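Local atomic coordinates of soluble epoxide hydrolase (Bacillus megaterium, PDB entry 4INZ), a protein that is a soluble epoxide hydrolase with an alpha/beta hydrolase fold, a mixed, mostly parallel beta sheet flanked by helices. Residues 41-46 and 109-114; 45-50 and 73-78. The protein carries 1 engineered substitution. All coordinates share one frame; numbering follows the deposited sequence.

Interaction 1 of 2, residues 41-46 and 109-114; sequences MLFLHG and TLVVHD
Leu42 and Leu44 each donate a backbone N-H to the neighbouring strand, Leu44 N to Val111 O at 2.8 Å and Leu42 N to Thr109 O. In return Val111 N reaches Leu42 O at 2.9 Å, the straightest of the set with 171° at the hydrogen. This alternation defines parallel pairing of strands 40-44 and 108-112, whose short segments run 20° apart in the central sheet of the alpha/beta hydrolase fold. Only the last bond of the series, from His113 N to Leu44 O just past the strand ends, is weak and bent.

Met41, Phe43, Thr109 and Val111 share one face of the sheet. Phe43 turns its CD2 side to Val111 CB, 3.5 Å away, and the two side chains run side by side. Met41 has CG anti to its backbone N (chi1 -175°), which brings CG to Val111 CG2. On the face of Leu42, Leu44, Leu110 and Val112, Leu110 CD1 touches both Leu42 CD2, at 4.0 Å, and Leu44 CD1; the latter also meets Val112 CG1.

Beyond the strands, His45 ND1 donates to Gly46 O in the plane of its own ring, while NE2 is hydrogen-bonded to Leu72 N, so both ring nitrogens are held. Sequence and position are consistent with 45-48 being the HGxP motif and with Asp114, whose phi is positive just before helix 115-126, standing at the nucleophile elbow of this fold. OD2 of Asp114 accepts from Phe47 N, and its CB rests 3.8 Å from Gly46 CA.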
loop_
_atom_site.group_PDB
_atom_site.type_symbol
_atom_site.label_atom_id
_atom_site.label_comp_id
_atom_site.label_asym_id
_atom_site.label_seq_id
_atom_site.Cartn_x
_atom_site.Cartn_y
_atom_site.Cartn_z
ATOM N N MET A 41 10.631 1.685 11.143
ATOM C CA MET A 41 10.339 1.373 9.753
ATOM C C MET A 41 8.891 0.888 9.717
ATOM O O MET A 41 8.573 -0.207 10.192
ATOM C CB MET A 41 11.295 0.308 9.211
ATOM C CG MET A 41 11.124 0.032 7.719
ATOM S SD MET A 41 12.320 -1.168 7.105
ATOM C CE MET A 41 13.813 -0.158 7.078
ATOM N N LEU A 42 8.013 1.731 9.185
ATOM C CA LEU A 42 6.577 1.473 9.192
ATOM C C LEU A 42 6.115 1.045 7.804
ATOM O O LEU A 42 6.342 1.760 6.827
ATOM C CB LEU A 42 5.840 2.740 9.623
ATOM C CG LEU A 42 4.314 2.710 9.639
ATOM C CD1 LEU A 42 3.813 1.665 10.633
ATOM C CD2 LEU A 42 3.766 4.095 9.996
ATOM N N PHE A 43 5.479 -0.124 7.727
ATOM C CA PHE A 43 5.057 -0.725 6.456
ATOM C C PHE A 43 3.545 -0.620 6.296
ATOM O O PHE A 43 2.792 -0.982 7.214
ATOM C CB PHE A 43 5.405 -2.222 6.416
ATOM C CG PHE A 43 6.870 -2.532 6.531
ATOM C CD1 PHE A 43 7.484 -2.604 7.779
ATOM C CD2 PHE A 43 7.621 -2.814 5.395
ATOM C CE1 PHE A 43 8.829 -2.913 7.890
ATOM C CE2 PHE A 43 8.976 -3.126 5.491
ATOM C CZ PHE A 43 9.581 -3.183 6.741
ATOM N N LEU A 44 3.105 -0.163 5.125
ATOM C CA LEU A 44 1.685 -0.037 4.807
ATOM C C LEU A 44 1.328 -0.869 3.581
ATOM O O LEU A 44 1.784 -0.578 2.461
ATOM C CB LEU A 44 1.334 1.423 4.506
ATOM C CG LEU A 44 1.741 2.486 5.526
ATOM C CD1 LEU A 44 1.205 3.837 5.085
ATOM C CD2 LEU A 44 1.227 2.133 6.920
ATOM N N HIS A 45 0.502 -1.888 3.797
ATOM C CA HIS A 45 0.020 -2.762 2.738
ATOM C C HIS A 45 -1.109 -2.107 1.962
ATOM O O HIS A 45 -1.519 -0.976 2.257
ATOM C CB HIS A 45 -0.520 -4.052 3.354
ATOM C CG HIS A 45 -1.786 -3.842 4.127
ATOM N ND1 HIS A 45 -3.030 -3.865 3.533
ATOM C CD2 HIS A 45 -1.996 -3.558 5.434
ATOM C CE1 HIS A 45 -3.953 -3.620 4.447
ATOM N NE2 HIS A 45 -3.352 -3.429 5.608
ATOM N N GLY A 46 -1.610 -2.832 0.963
ATOM C CA GLY A 46 -2.763 -2.396 0.194
ATOM C C GLY A 46 -3.774 -3.522 0.030
ATOM O O GLY A 46 -3.836 -4.433 0.846
ATOM N N THR A 109 11.062 5.630 8.585
ATOM C CA THR A 109 11.235 5.205 7.209
ATOM C C THR A 109 9.904 4.578 6.857
ATOM O O THR A 109 9.458 3.666 7.556
ATOM C CB THR A 109 12.338 4.157 7.098
ATOM O OG1 THR A 109 13.588 4.763 7.459
ATOM C CG2 THR A 109 12.430 3.616 5.670
ATOM N N LEU A 110 9.258 5.087 5.806
ATOM C CA LEU A 110 7.924 4.636 5.419
ATOM C C LEU A 110 7.991 3.735 4.182
ATOM O O LEU A 110 8.528 4.129 3.141
ATOM C CB LEU A 110 7.025 5.846 5.145
ATOM C CG LEU A 110 5.528 5.568 5.017
ATOM C CD1 LEU A 110 4.988 5.014 6.326
ATOM C CD2 LEU A 110 4.774 6.838 4.616
ATOM N N VAL A 111 7.446 2.525 4.300
ATOM C CA VAL A 111 7.519 1.522 3.229
ATOM C C VAL A 111 6.101 1.163 2.792
ATOM O O VAL A 111 5.289 0.748 3.615
ATOM C CB VAL A 111 8.237 0.255 3.725
ATOM C CG1 VAL A 111 8.486 -0.721 2.563
ATOM C CG2 VAL A 111 9.539 0.638 4.399
ATOM N N VAL A 112 5.794 1.332 1.511
ATOM C CA VAL A 112 4.386 1.356 1.104
ATOM C C VAL A 112 4.106 0.603 -0.190
ATOM O O VAL A 112 4.988 0.465 -1.033
ATOM C CB VAL A 112 3.881 2.813 0.960
ATOM C CG1 VAL A 112 4.075 3.575 2.275
ATOM C CG2 VAL A 112 4.609 3.524 -0.174
ATOM N N HIS A 113 2.864 0.143 -0.345
ATOM C CA HIS A 113 2.464 -0.689 -1.481
ATOM C C HIS A 113 0.967 -0.498 -1.758
ATOM O O HIS A 113 0.165 -0.465 -0.825
ATOM C CB HIS A 113 2.760 -2.158 -1.140
ATOM C CG HIS A 113 2.277 -3.152 -2.147
ATOM N ND1 HIS A 113 2.672 -3.138 -3.474
ATOM C CD2 HIS A 113 1.477 -4.236 -2.006
ATOM C CE1 HIS A 113 2.112 -4.154 -4.106
ATOM N NE2 HIS A 113 1.379 -4.833 -3.239
ATOM N N ASP A 114 0.608 -0.338 -3.031
ATOM C CA ASP A 114 -0.795 -0.359 -3.473
ATOM C C ASP A 114 -1.602 0.745 -2.762
ATOM O O ASP A 114 -1.195 1.909 -2.801
ATOM C CB ASP A 114 -1.386 -1.768 -3.274
ATOM C CG ASP A 114 -2.734 -1.957 -3.956
ATOM O OD1 ASP A 114 -2.760 -2.264 -5.175
ATOM O OD2 ASP A 114 -3.767 -1.816 -3.273
#

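Interaction 2 of 2, residues 45-50 and 73-78; sequences HGFPDF and RGYNLS
His45 and Tyr75 meet between two irregular loops, neither containing helix or strand. In 45-50 the peptide before Pro48 is cis, and Asp49 N folds back to Gly46 O at 2.9 Å. That oxygen also accepts His45 ND1, and the two donors reach it from opposite faces of the carbonyl plane. In 73-78 a type II' turn runs from Tyr75 to Ser78, closed by Ser78 N to Tyr75 O, with Asn76 in the positive-phi position.

No hydrogen bond joins the loops; the Tyr75 ring makes most of the contact. CE1 of His45 points into its face from 3.3 Å above the plane, over the centre, in an edge-to-face pair with planes at 69°. With CG between the backbone N and the carbonyl carbon (chi1 69°), the His45 ring is carried toward Tyr75, and Phe50 CA covers one face of the imidazole. Asp49 O presses close to Tyr75 CD2, at 3.0 Å. At the far tip, Tyr75 OH lies in the plane of the Phe47 ring, at its edge, and touches Phe47 CB at 3.3 Å. Phe50 CD2 meets Asn76 ND2, the ring and amide turned 61° apart, while ND2 itself is hydrogen-bonded to Asp71 OD2.

From helix 169-193, Leu182 touches both Phe47 and Pro48, Leu185 touches Phe47 and Val186 touches Pro48. Helix 198-210 bonds to Asp49 OD1 by Tyr204 OH and to Pro48 O by Trp208 NE1, while strand 28-36 touches Asn76 through His31.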
loop_
_atom_site.group_PDB
_atom_site.type_symbol
_atom_site.label_atom_id
_atom_site.label_comp_id
_atom_site.label_asym_id
_atom_site.label_seq_id
_atom_site.Cartn_x
_atom_site.Cartn_y
_atom_site.Cartn_z
ATOM N N HIS A 45 0.502 -1.888 3.797
ATOM C CA HIS A 45 0.020 -2.762 2.738
ATOM C C HIS A 45 -1.109 -2.107 1.962
ATOM O O HIS A 45 -1.519 -0.976 2.257
ATOM C CB HIS A 45 -0.520 -4.052 3.354
ATOM C CG HIS A 45 -1.786 -3.842 4.127
ATOM N ND1 HIS A 45 -3.030 -3.865 3.533
ATOM C CD2 HIS A 45 -1.996 -3.558 5.434
ATOM C CE1 HIS A 45 -3.953 -3.620 4.447
ATOM N NE2 HIS A 45 -3.352 -3.429 5.608
ATOM N N GLY A 46 -1.610 -2.832 0.963
ATOM C CA GLY A 46 -2.763 -2.396 0.194
ATOM C C GLY A 46 -3.774 -3.522 0.030
ATOM O O GLY A 46 -3.836 -4.433 0.846
ATOM N N PHE A 47 -4.552 -3.468 -1.045
ATOM C CA PHE A 47 -5.671 -4.385 -1.246
ATOM C C PHE A 47 -5.273 -5.598 -2.080
ATOM O O PHE A 47 -4.629 -5.446 -3.116
ATOM C CB PHE A 47 -6.800 -3.647 -1.972
ATOM C CG PHE A 47 -7.951 -4.534 -2.351
ATOM C CD1 PHE A 47 -9.010 -4.723 -1.474
ATOM C CD2 PHE A 47 -7.972 -5.190 -3.578
ATOM C CE1 PHE A 47 -10.068 -5.541 -1.812
ATOM C CE2 PHE A 47 -9.034 -6.014 -3.922
ATOM C CZ PHE A 47 -10.082 -6.190 -3.031
ATOM N N PRO A 48 -5.692 -6.810 -1.667
ATOM C CA PRO A 48 -6.453 -7.181 -0.475
ATOM C C PRO A 48 -5.552 -7.879 0.527
ATOM O O PRO A 48 -5.936 -8.908 1.092
ATOM C CB PRO A 48 -7.431 -8.206 -1.033
ATOM C CG PRO A 48 -6.581 -8.965 -2.018
ATOM C CD PRO A 48 -5.592 -7.952 -2.595
ATOM N N ASP A 49 -4.365 -7.331 0.744
ATOM C CA ASP A 49 -3.402 -7.951 1.642
ATOM C C ASP A 49 -3.576 -7.435 3.065
ATOM O O ASP A 49 -4.662 -7.019 3.452
ATOM C CB ASP A 49 -1.986 -7.681 1.135
ATOM C CG ASP A 49 -1.839 -8.009 -0.337
ATOM O OD1 ASP A 49 -1.950 -9.201 -0.686
ATOM O OD2 ASP A 49 -1.639 -7.079 -1.147
ATOM N N PHE A 50 -2.497 -7.482 3.834
ATOM C CA PHE A 50 -2.493 -7.011 5.213
ATOM C C PHE A 50 -1.058 -7.068 5.709
ATOM O O PHE A 50 -0.148 -7.272 4.918
ATOM C CB PHE A 50 -3.451 -7.831 6.104
ATOM C CG PHE A 50 -3.071 -9.287 6.274
ATOM C CD1 PHE A 50 -3.023 -10.152 5.187
ATOM C CD2 PHE A 50 -2.826 -9.802 7.541
ATOM C CE1 PHE A 50 -2.700 -11.499 5.354
ATOM C CE2 PHE A 50 -2.507 -11.152 7.726
ATOM C CZ PHE A 50 -2.446 -12.002 6.630
ATOM N N ARG A 73 -7.224 0.340 8.595
ATOM C CA ARG A 73 -8.585 0.245 9.110
ATOM C C ARG A 73 -9.433 -0.581 8.153
ATOM O O ARG A 73 -9.321 -0.449 6.928
ATOM C CB ARG A 73 -9.210 1.628 9.366
ATOM C CG ARG A 73 -9.295 2.545 8.146
ATOM C CD ARG A 73 -10.123 3.794 8.446
ATOM N NE ARG A 73 -9.587 4.586 9.552
ATOM C CZ ARG A 73 -10.343 5.269 10.413
ATOM N NH1 ARG A 73 -11.665 5.263 10.292
ATOM N NH2 ARG A 73 -9.784 5.967 11.393
ATOM N N GLY A 74 -10.260 -1.453 8.720
ATOM C CA GLY A 74 -11.102 -2.321 7.922
ATOM C C GLY A 74 -10.474 -3.673 7.623
ATOM O O GLY A 74 -11.181 -4.609 7.276
ATOM N N TYR A 75 -9.152 -3.773 7.762
ATOM C CA TYR A 75 -8.417 -4.993 7.414
ATOM C C TYR A 75 -8.070 -5.888 8.603
ATOM O O TYR A 75 -7.702 -5.402 9.675
ATOM C CB TYR A 75 -7.101 -4.638 6.714
ATOM C CG TYR A 75 -7.226 -4.257 5.260
ATOM C CD1 TYR A 75 -7.618 -2.977 4.887
ATOM C CD2 TYR A 75 -6.928 -5.175 4.252
ATOM C CE1 TYR A 75 -7.708 -2.618 3.544
ATOM C CE2 TYR A 75 -7.018 -4.823 2.920
ATOM C CZ TYR A 75 -7.415 -3.546 2.573
ATOM O OH TYR A 75 -7.501 -3.198 1.243
ATOM N N ASN A 76 -8.151 -7.200 8.379
ATOM C CA ASN A 76 -7.723 -8.191 9.365
ATOM C C ASN A 76 -8.304 -7.883 10.744
ATOM O O ASN A 76 -9.521 -7.803 10.900
ATOM C CB ASN A 76 -6.186 -8.261 9.409
ATOM C CG ASN A 76 -5.667 -9.460 10.186
ATOM O OD1 ASN A 76 -6.309 -10.506 10.237
ATOM N ND2 ASN A 76 -4.500 -9.307 10.803
ATOM N N LEU A 77 -7.440 -7.692 11.735
ATOM C CA LEU A 77 -7.904 -7.487 13.109
ATOM C C LEU A 77 -8.145 -6.020 13.474
ATOM O O LEU A 77 -8.580 -5.710 14.586
ATOM C CB LEU A 77 -6.936 -8.140 14.099
ATOM C CG LEU A 77 -6.890 -9.671 14.025
ATOM C CD1 LEU A 77 -5.688 -10.226 14.794
ATOM C CD2 LEU A 77 -8.194 -10.309 14.519
ATOM N N SER A 78 -7.872 -5.115 12.543
ATOM C CA SER A 78 -8.132 -3.706 12.801
ATOM C C SER A 78 -9.622 -3.425 12.818
ATOM O O SER A 78 -10.402 -4.137 12.192
ATOM C CB SER A 78 -7.423 -2.819 11.770
ATOM O OG SER A 78 -6.030 -2.834 12.009
#

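The two contacts share His45 and Gly46, and their centres lie 12 Å apart. Along the chain, strand 40-44 leads into the loop 45-50; segment 73-78 follows the next sheet strand, 66-70, and 109-114 comes last, on strand 108-112. Since strand 40-44 lies between 66-70 and 108-112, the loop leaving it is met by the continuations of both neighbours, by 109-114 in interaction 1 and by 73-78 in interaction 2. Asp114 OD2 and Phe47 N, 2.9 Å apart, join the contacts directly. Interaction 1 runs from the sheet to the loops just past its C-terminal edge; interaction 2 lies wholly in loops there, next to helices 169-193 and 198-210.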